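Local structure of VP1 (Polyomavirus HPyV6, 4PCG) at residues P127-G132 and R183-R188. The protein forms the pentameric building blocks of the polyomavirus capsid shell and probably takes part in attachment to host cells. Residues are numbered along the deposited sequence; the frame is centred on the assembly and turned at random.
Sequences PLDVIG and RNENCR
Asp129 and Asn184 meet through three hydrogen bonds where a small three-stranded sheet joins the VP1 jelly roll. Asp129 lies in the middle strand, 129-132, between strands 163-166 and 177-179, while 183-188 is a loop that runs into the jelly-roll strand 187-194.

The tight part is a reciprocal grip on buried groups. The carboxamide of Asn184 reads both backbone polar atoms of Asp129: its OD1 accepts from Asp129 N at 2.9 Å, nearly straight at 164°, and its ND2 donates to Asp129 O at 3.0 Å. Asparagine suits this place because one short, flat group offers an acceptor and a donor side by side, much as a neighbouring strand's peptide would. ND2 also donates to Asp180 O, which fixes the amide flip. In return, Asp129 OD2 accepts from Asn184 N at 2.9 Å, met on its anti side; CG lies beside the backbone N (chi1 -61°), which brings the carboxylate round to the loop. The backbone of Asn184 is left-handed helical, a turn that asparagine tolerates well. Leu128 CD1 packs against the oxygen end of the amide, 3.4 Å from Asn184 OD1, and touches Cys187 SG; this branched apolar side chain also meets Thr231 of the jelly-roll strand 227-239.

The solvent side is looser and wet. The extended Arg183 crosses the Asp129 side chain at about a right angle, its CB against OD2, while its guanidinium passes on and its NH1 reaches Asp129 OD1 through a water that donates to OD1 and accepts from NH1. Long, charged Arg183 and Glu185 suit this exposed edge of the contact. Glu185 OE2 and Asp129 OD2 carry like charges, and their repulsion is probably eased by a bridging water that donates to both, 2.6 Å from OD2 of Asp129 and 3.1 Å from OE2 of Glu185.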
loop_
_atom_site.group_PDB
_atom_site.type_symbol
_atom_site.label_atom_id
_atom_site.label_comp_id
_atom_site.label_asym_id
_atom_site.label_seq_id
_atom_site.Cartn_x
_atom_site.Cartn_y
_atom_site.Cartn_z
ATOM N N PRO B 127 -33.669 -3.455 -4.530
ATOM C CA PRO B 127 -32.564 -3.499 -5.501
ATOM C C PRO B 127 -31.603 -2.308 -5.449
ATOM O O PRO B 127 -31.980 -1.196 -5.081
ATOM C CB PRO B 127 -33.291 -3.494 -6.846
ATOM C CG PRO B 127 -34.659 -3.993 -6.579
ATOM C CD PRO B 127 -34.990 -3.523 -5.180
ATOM N N LEU B 128 -30.370 -2.550 -5.876
ATOM C CA LEU B 128 -29.327 -1.550 -5.921
ATOM C C LEU B 128 -29.704 -0.442 -6.895
ATOM O O LEU B 128 -30.002 -0.723 -8.063
ATOM C CB LEU B 128 -28.015 -2.193 -6.388
ATOM C CG LEU B 128 -26.794 -1.273 -6.460
ATOM C CD1 LEU B 128 -26.357 -0.827 -5.069
ATOM C CD2 LEU B 128 -25.661 -1.943 -7.204
ATOM N N ASP B 129 -29.673 0.796 -6.426
ATOM C CA ASP B 129 -29.866 1.960 -7.287
ATOM C C ASP B 129 -28.548 2.268 -7.998
ATOM O O ASP B 129 -27.463 2.298 -7.351
ATOM C CB ASP B 129 -30.293 3.162 -6.469
ATOM C CG ASP B 129 -31.608 2.943 -5.743
ATOM O OD1 ASP B 129 -32.635 2.823 -6.449
ATOM O OD2 ASP B 129 -31.624 2.959 -4.476
ATOM N N VAL B 130 -28.626 2.446 -9.316
ATOM C CA VAL B 130 -27.416 2.732 -10.127
ATOM C C VAL B 130 -27.619 3.924 -11.074
ATOM O O VAL B 130 -28.757 4.311 -11.383
ATOM C CB VAL B 130 -26.954 1.513 -10.951
ATOM C CG1 VAL B 130 -26.294 0.458 -10.058
ATOM C CG2 VAL B 130 -28.102 0.915 -11.758
ATOM N N ILE B 131 -26.495 4.461 -11.550
ATOM C CA ILE B 131 -26.445 5.570 -12.463
ATOM C C ILE B 131 -25.702 5.009 -13.693
ATOM O O ILE B 131 -24.655 4.398 -13.536
ATOM C CB ILE B 131 -25.631 6.747 -11.918
ATOM C CG1 ILE B 131 -26.159 7.255 -10.572
ATOM C CG2 ILE B 131 -25.660 7.921 -12.909
ATOM C CD1 ILE B 131 -25.219 8.222 -9.859
ATOM N N GLY B 132 -26.263 5.203 -14.870
ATOM C CA GLY B 132 -25.658 4.670 -16.112
ATOM C C GLY B 132 -25.094 5.786 -16.942
ATOM O O GLY B 132 -25.813 6.718 -17.327
ATOM N N ARG B 183 -29.095 7.635 -3.595
ATOM C CA ARG B 183 -30.184 6.725 -3.238
ATOM C C ARG B 183 -29.637 5.611 -2.330
ATOM O O ARG B 183 -28.812 5.898 -1.441
ATOM C CB ARG B 183 -30.916 6.239 -4.500
ATOM C CG ARG B 183 -31.462 7.406 -5.323
ATOM C CD ARG B 183 -32.200 6.953 -6.583
ATOM N NE ARG B 183 -32.770 8.100 -7.247
ATOM C CZ ARG B 183 -33.641 8.073 -8.260
ATOM N NH1 ARG B 183 -34.061 6.940 -8.793
ATOM N NH2 ARG B 183 -34.092 9.213 -8.743
ATOM N N ASN B 184 -30.031 4.368 -2.547
ATOM C CA ASN B 184 -29.546 3.245 -1.745
ATOM C C ASN B 184 -29.699 3.454 -0.255
ATOM O O ASN B 184 -28.816 3.068 0.530
ATOM C CB ASN B 184 -28.127 2.891 -2.133
ATOM C CG ASN B 184 -28.081 2.272 -3.528
ATOM O OD1 ASN B 184 -28.725 1.257 -3.760
ATOM N ND2 ASN B 184 -27.334 2.880 -4.448
ATOM N N GLU B 185 -30.859 3.994 0.106
ATOM C CA GLU B 185 -31.144 4.342 1.495
ATOM C C GLU B 185 -31.029 3.160 2.469
ATOM O O GLU B 185 -30.530 3.297 3.591
ATOM C CB GLU B 185 -32.555 4.983 1.613
ATOM C CG GLU B 185 -32.675 6.359 0.954
ATOM C CD GLU B 185 -32.877 6.373 -0.585
ATOM O OE1 GLU B 185 -33.090 7.483 -1.135
ATOM O OE2 GLU B 185 -32.847 5.318 -1.260
ATOM N N ASN B 186 -31.523 2.023 2.071
ATOM C CA ASN B 186 -31.641 0.907 3.038
ATOM C C ASN B 186 -30.780 -0.193 2.436
ATOM O O ASN B 186 -31.198 -1.316 2.214
ATOM C CB ASN B 186 -33.131 0.564 3.114
ATOM C CG ASN B 186 -33.458 -0.638 3.994
ATOM O OD1 ASN B 186 -32.908 -0.826 5.077
ATOM N ND2 ASN B 186 -34.404 -1.433 3.528
ATOM N N CYS B 187 -29.535 0.188 2.167
ATOM C CA CYS B 187 -28.556 -0.676 1.520
ATOM C C CYS B 187 -27.172 -0.241 1.970
ATOM O O CYS B 187 -26.964 0.937 2.224
ATOM C CB CYS B 187 -28.711 -0.514 0.039
ATOM S SG CYS B 187 -27.380 -1.109 -0.992
ATOM N N ARG B 188 -26.261 -1.193 2.119
ATOM C CA ARG B 188 -24.854 -0.876 2.297
ATOM C C ARG B 188 -24.092 -1.458 1.128
ATOM O O ARG B 188 -24.324 -2.620 0.740
ATOM C CB ARG B 188 -24.309 -1.483 3.569
ATOM C CG ARG B 188 -25.122 -1.167 4.802
ATOM C CD ARG B 188 -25.290 0.309 5.120
ATOM N NE ARG B 188 -26.102 0.354 6.344
ATOM C CZ ARG B 188 -27.311 0.874 6.482
ATOM N NH1 ARG B 188 -27.909 0.767 7.672
ATOM N NH2 ARG B 188 -27.929 1.544 5.506
HETATM O O HOH W 1 -30.633 -0.313 -2.712
HETATM O O HOH W 2 -32.888 4.210 -8.801
HETATM O O HOH W 3 -33.389 2.570 -2.664
#